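Local coordinates for HTH-type transcriptional regulator YgaV (Escherichia coli K12, PDB 3CUO), which regulates gene expression on a large scale in response to sulfide, acting as both repressor and activator and repressing many anaerobic respiratory genes when sulfide compounds are absent, at the interface of chains A and B. Numbering follows the deposited sequence. Chains: chain A/B, Uncharacterized HTH-type transcriptional regulator ygaV.

The interface of chains A and B. Residues chain A 3-4, 7, 14; chain B 27, 31, 90, 93-94.
A:Leu7 lays its branch methyl CD2 against the side-chain sulfur SG of B:Cys31, 3.5 Å away, within a two-fold symmetric pairing of winged helix-turn-helix subunits of the ArsR family. ArsR regulators typically act as dimers, so this is likely the working interface. The N-terminal helix 2-7 of one chain lies over helices 24-33 and 84-97 of the other, and helix 11-21 adds A:Ala14.

Van der Waals contacts form the middle of the patch. CD2 of A:Leu7 sits between B:Cys31 SG and B:Leu93 CB. Its CD1 touches the backbone carbonyl O of B:Leu93 at 3.8 Å. The SG of B:Cys31 sits beside its own backbone N (chi1 -81°), which turns it towards A:Leu7. The CB of B:Cys31 packs 3.9 Å from CB of A:Glu3. The tip of B:Leu27, methyl CD1, points at the side of the A:Ala14 methyl CB, 3.6 Å away.

The charged contact lies at one end. NZ of B:Lys94 donates a hydrogen bond to the carboxylate OE2 of A:Glu3, a salt bridge of 2.7 Å. OE2 accepts through its anti lone pair, away from OE1. The lysine chain bends at chi2, chi3 and chi4 to get there. An alanine in place of A:Glu3 would probably leave the B:Lys94 amine without its charge partner and free to turn.

A water joins the helices, 3.3 Å from OE1 of A:Glu3 and 3.1 Å from the backbone O of B:Cys31.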
loop_
_atom_site.group_PDB
_atom_site.type_symbol
_atom_site.label_atom_id
_atom_site.label_comp_id
_atom_site.label_asym_id
_atom_site.label_seq_id
_atom_site.Cartn_x
_atom_site.Cartn_y
_atom_site.Cartn_z
ATOM N N GLU A 3 2.172 -16.114 -7.440
ATOM C CA GLU A 3 1.953 -14.716 -7.132
ATOM C C GLU A 3 3.061 -13.902 -7.751
ATOM O O GLU A 3 2.841 -12.800 -8.263
ATOM C CB GLU A 3 1.955 -14.424 -5.615
ATOM C CG GLU A 3 0.671 -14.709 -4.909
ATOM C CD GLU A 3 0.324 -16.201 -4.828
ATOM O OE1 GLU A 3 1.212 -17.079 -4.848
ATOM O OE2 GLU A 3 -0.882 -16.483 -4.700
ATOM N N LEU A 4 4.278 -14.424 -7.643
ATOM C CA LEU A 4 5.425 -13.737 -8.181
ATOM C C LEU A 4 5.268 -13.575 -9.696
ATOM O O LEU A 4 5.520 -12.491 -10.238
ATOM C CB LEU A 4 6.707 -14.499 -7.840
ATOM C CG LEU A 4 7.957 -13.804 -8.352
ATOM C CD1 LEU A 4 8.068 -12.480 -7.709
ATOM C CD2 LEU A 4 9.226 -14.618 -8.136
ATOM N N LEU A 7 2.514 -10.902 -10.675
ATOM C CA LEU A 7 2.676 -9.548 -10.317
ATOM C C LEU A 7 4.008 -8.966 -10.635
ATOM O O LEU A 7 4.183 -7.752 -10.508
ATOM C CB LEU A 7 2.411 -9.416 -8.778
ATOM C CG LEU A 7 1.837 -8.153 -8.204
ATOM C CD1 LEU A 7 0.587 -7.802 -8.942
ATOM C CD2 LEU A 7 1.631 -8.388 -6.668
ATOM N N ALA A 14 2.786 -1.253 -8.907
ATOM C CA ALA A 14 2.159 -1.634 -7.668
ATOM C C ALA A 14 2.810 -0.905 -6.458
ATOM O O ALA A 14 2.101 -0.390 -5.661
ATOM C CB ALA A 14 2.186 -3.184 -7.521
ATOM N N LEU B 27 7.785 -6.224 -2.548
ATOM C CA LEU B 27 6.668 -6.960 -3.167
ATOM C C LEU B 27 7.033 -8.245 -3.764
ATOM O O LEU B 27 6.240 -9.175 -3.685
ATOM C CB LEU B 27 5.857 -6.146 -4.242
ATOM C CG LEU B 27 5.160 -4.955 -3.666
ATOM C CD1 LEU B 27 4.448 -4.187 -4.858
ATOM C CD2 LEU B 27 4.155 -5.371 -2.538
ATOM N N CYS B 31 5.419 -11.549 -2.335
ATOM C CA CYS B 31 4.707 -12.451 -3.234
ATOM C C CYS B 31 5.206 -13.870 -3.161
ATOM O O CYS B 31 4.430 -14.854 -3.077
ATOM C CB CYS B 31 4.856 -12.011 -4.703
ATOM S SG CYS B 31 3.851 -10.774 -5.263
ATOM N N ILE B 90 -1.580 -8.258 -1.024
ATOM C CA ILE B 90 -1.048 -8.994 -2.215
ATOM C C ILE B 90 -2.123 -9.572 -3.130
ATOM O O ILE B 90 -2.048 -9.411 -4.349
ATOM C CB ILE B 90 -0.117 -10.140 -1.798
ATOM C CG1 ILE B 90 1.223 -9.555 -1.342
ATOM C CG2 ILE B 90 0.132 -11.094 -3.006
ATOM C CD1 ILE B 90 1.996 -10.507 -0.603
ATOM N N LEU B 93 -3.799 -6.691 -5.122
ATOM C CA LEU B 93 -2.919 -6.203 -6.149
ATOM C C LEU B 93 -2.958 -7.166 -7.366
ATOM O O LEU B 93 -3.003 -6.766 -8.520
ATOM C CB LEU B 93 -1.494 -6.036 -5.572
ATOM C CG LEU B 93 -1.213 -4.914 -4.569
ATOM C CD1 LEU B 93 0.281 -4.955 -4.106
ATOM C CD2 LEU B 93 -1.623 -3.602 -5.164
ATOM N N LYS B 94 -2.959 -8.456 -7.083
ATOM C CA LYS B 94 -3.239 -9.481 -8.099
ATOM C C LYS B 94 -4.498 -9.252 -8.884
ATOM O O LYS B 94 -4.477 -9.338 -10.117
ATOM C CB LYS B 94 -3.364 -10.867 -7.460
ATOM C CG LYS B 94 -2.110 -11.487 -7.195
ATOM C CD LYS B 94 -2.266 -13.020 -7.478
ATOM C CE LYS B 94 -3.041 -13.749 -6.362
ATOM N NZ LYS B 94 -2.113 -14.190 -5.296
HETATM O O HOH W 1 4.034 -17.880 -3.405
#